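Local coordinates for hydrogenase (NiFe) small subunit HydA (Allochromatium vinosum, PDB 3MYR), which probably carries electrons through its iron-sulfur clusters as the small subunit of a heterodimeric [NiFe] hydrogenase that oxidises hydrogen, at residues D134-D138 with K139-N143. Sequence-based numbering, arbitrary orientation.
Sequences DLVRD and KPVIN
Lys139 meets Val136 across the turn that leads from helix 132-135 into strand 141-144. Its CB lies 3.7 Å from CG1 of Val136, and the two side chains cross at a slant. Val136 is the first residue past the helix to leave helical backbone angles. Its CG1 is set anti to the backbone N (chi1 177°), and this is the branch that meets the lysine. Beyond CB the lysine chain bends at chi2 and again at chi3. Its CD still lies 3.8 Å from the backbone O of Asp138, and only the amino end leads away from residues 134-138. There NZ is hydrogen-bonded to the backbone O of Glu102, just past helix 93-101. This is a helix-to-strand connection in the alpha/beta domain that holds a [4Fe-4S] cluster, and strand 141-144 runs parallel to strand 106-110. The CB of Val141 points back toward residues 134-138. Its CG2, beside the backbone N, lies 4.0 Å from the carbonyl O of Val136. The same methyl is 4.3 Å from Val136 CG1, a loose apolar approach. Val107 also touches Val141, while Leu97 and Val101 of helix 93-101 pack on Val136.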
loop_
_atom_site.group_PDB
_atom_site.type_symbol
_atom_site.label_atom_id
_atom_site.label_comp_id
_atom_site.label_asym_id
_atom_site.label_seq_id
_atom_site.Cartn_x
_atom_site.Cartn_y
_atom_site.Cartn_z
ATOM N N ASP A 134 17.015 13.572 15.632
ATOM C CA ASP A 134 16.824 13.774 17.075
ATOM C C ASP A 134 17.345 12.623 17.929
ATOM O O ASP A 134 17.819 12.821 19.037
ATOM C CB ASP A 134 15.341 14.037 17.420
ATOM C CG ASP A 134 14.886 15.468 17.003
ATOM O OD1 ASP A 134 15.695 16.259 16.450
ATOM O OD2 ASP A 134 13.701 15.746 17.142
ATOM N N LEU A 135 17.277 11.423 17.410
ATOM C CA LEU A 135 17.714 10.246 18.168
ATOM C C LEU A 135 19.138 9.788 17.910
ATOM O O LEU A 135 19.748 9.075 18.751
ATOM C CB LEU A 135 16.819 9.093 17.821
ATOM C CG LEU A 135 15.453 8.926 18.510
ATOM C CD1 LEU A 135 15.044 9.585 19.829
ATOM C CD2 LEU A 135 14.330 8.297 17.678
ATOM N N VAL A 136 19.660 10.140 16.742
ATOM C CA VAL A 136 20.917 9.611 16.322
ATOM C C VAL A 136 21.803 10.805 16.071
ATOM O O VAL A 136 21.668 11.518 15.036
ATOM C CB VAL A 136 20.792 8.822 14.995
ATOM C CG1 VAL A 136 22.235 8.351 14.562
ATOM C CG2 VAL A 136 19.857 7.618 15.190
ATOM N N ARG A 137 22.750 11.015 16.977
ATOM C CA ARG A 137 23.600 12.203 16.917
ATOM C C ARG A 137 25.053 11.902 16.598
ATOM O O ARG A 137 25.840 12.817 16.300
ATOM C CB ARG A 137 23.523 13.011 18.213
ATOM C CG ARG A 137 22.148 13.773 18.349
ATOM C CD ARG A 137 22.003 14.424 19.708
ATOM N NE ARG A 137 23.085 15.379 19.943
ATOM C CZ ARG A 137 23.295 16.498 19.253
ATOM N NH1 ARG A 137 22.429 16.889 18.297
ATOM N NH2 ARG A 137 24.340 17.266 19.599
ATOM N N ASP A 138 25.493 10.667 16.688
ATOM C CA ASP A 138 26.922 10.665 16.525
ATOM C C ASP A 138 27.381 10.085 15.191
ATOM O O ASP A 138 28.431 9.545 15.083
ATOM C CB ASP A 138 27.662 10.281 17.847
ATOM C CG ASP A 138 27.384 11.357 19.022
ATOM O OD1 ASP A 138 27.904 12.543 18.963
ATOM O OD2 ASP A 138 26.581 11.011 19.969
ATOM N N LYS A 139 26.532 10.284 14.169
ATOM C CA LYS A 139 26.578 9.641 12.885
ATOM C C LYS A 139 26.226 10.648 11.804
ATOM O O LYS A 139 25.384 11.470 12.008
ATOM C CB LYS A 139 25.481 8.620 12.852
ATOM C CG LYS A 139 25.890 7.373 12.331
ATOM C CD LYS A 139 26.695 6.587 13.415
ATOM C CE LYS A 139 27.780 5.967 12.675
ATOM N NZ LYS A 139 28.525 4.962 13.442
ATOM N N PRO A 140 26.812 10.517 10.599
ATOM C CA PRO A 140 26.332 11.379 9.546
ATOM C C PRO A 140 24.901 10.939 9.163
ATOM O O PRO A 140 24.665 9.723 8.905
ATOM C CB PRO A 140 27.280 11.063 8.359
ATOM C CG PRO A 140 28.537 10.474 9.012
ATOM C CD PRO A 140 27.935 9.675 10.186
ATOM N N VAL A 141 23.978 11.899 9.113
ATOM C CA VAL A 141 22.586 11.607 8.757
ATOM C C VAL A 141 22.222 12.472 7.552
ATOM O O VAL A 141 22.372 13.688 7.559
ATOM C CB VAL A 141 21.568 11.832 9.961
ATOM C CG1 VAL A 141 20.046 11.713 9.434
ATOM C CG2 VAL A 141 21.780 10.772 11.088
ATOM N N ILE A 142 21.650 11.893 6.542
ATOM C CA ILE A 142 21.228 12.721 5.398
ATOM C C ILE A 142 19.712 12.653 5.378
ATOM O O ILE A 142 19.174 11.561 5.343
ATOM C CB ILE A 142 21.718 12.123 4.065
ATOM C CG1 ILE A 142 23.236 12.108 4.003
ATOM C CG2 ILE A 142 21.210 12.941 2.875
ATOM C CD1 ILE A 142 23.627 11.178 2.803
ATOM N N ASN A 143 19.014 13.782 5.388
ATOM C CA ASN A 143 17.544 13.778 5.338
ATOM C C ASN A 143 17.056 13.918 3.924
ATOM O O ASN A 143 17.485 14.834 3.210
ATOM C CB ASN A 143 17.048 14.962 6.143
ATOM C CG ASN A 143 17.220 14.718 7.652
ATOM O OD1 ASN A 143 17.158 13.567 8.078
ATOM N ND2 ASN A 143 17.472 15.754 8.421
#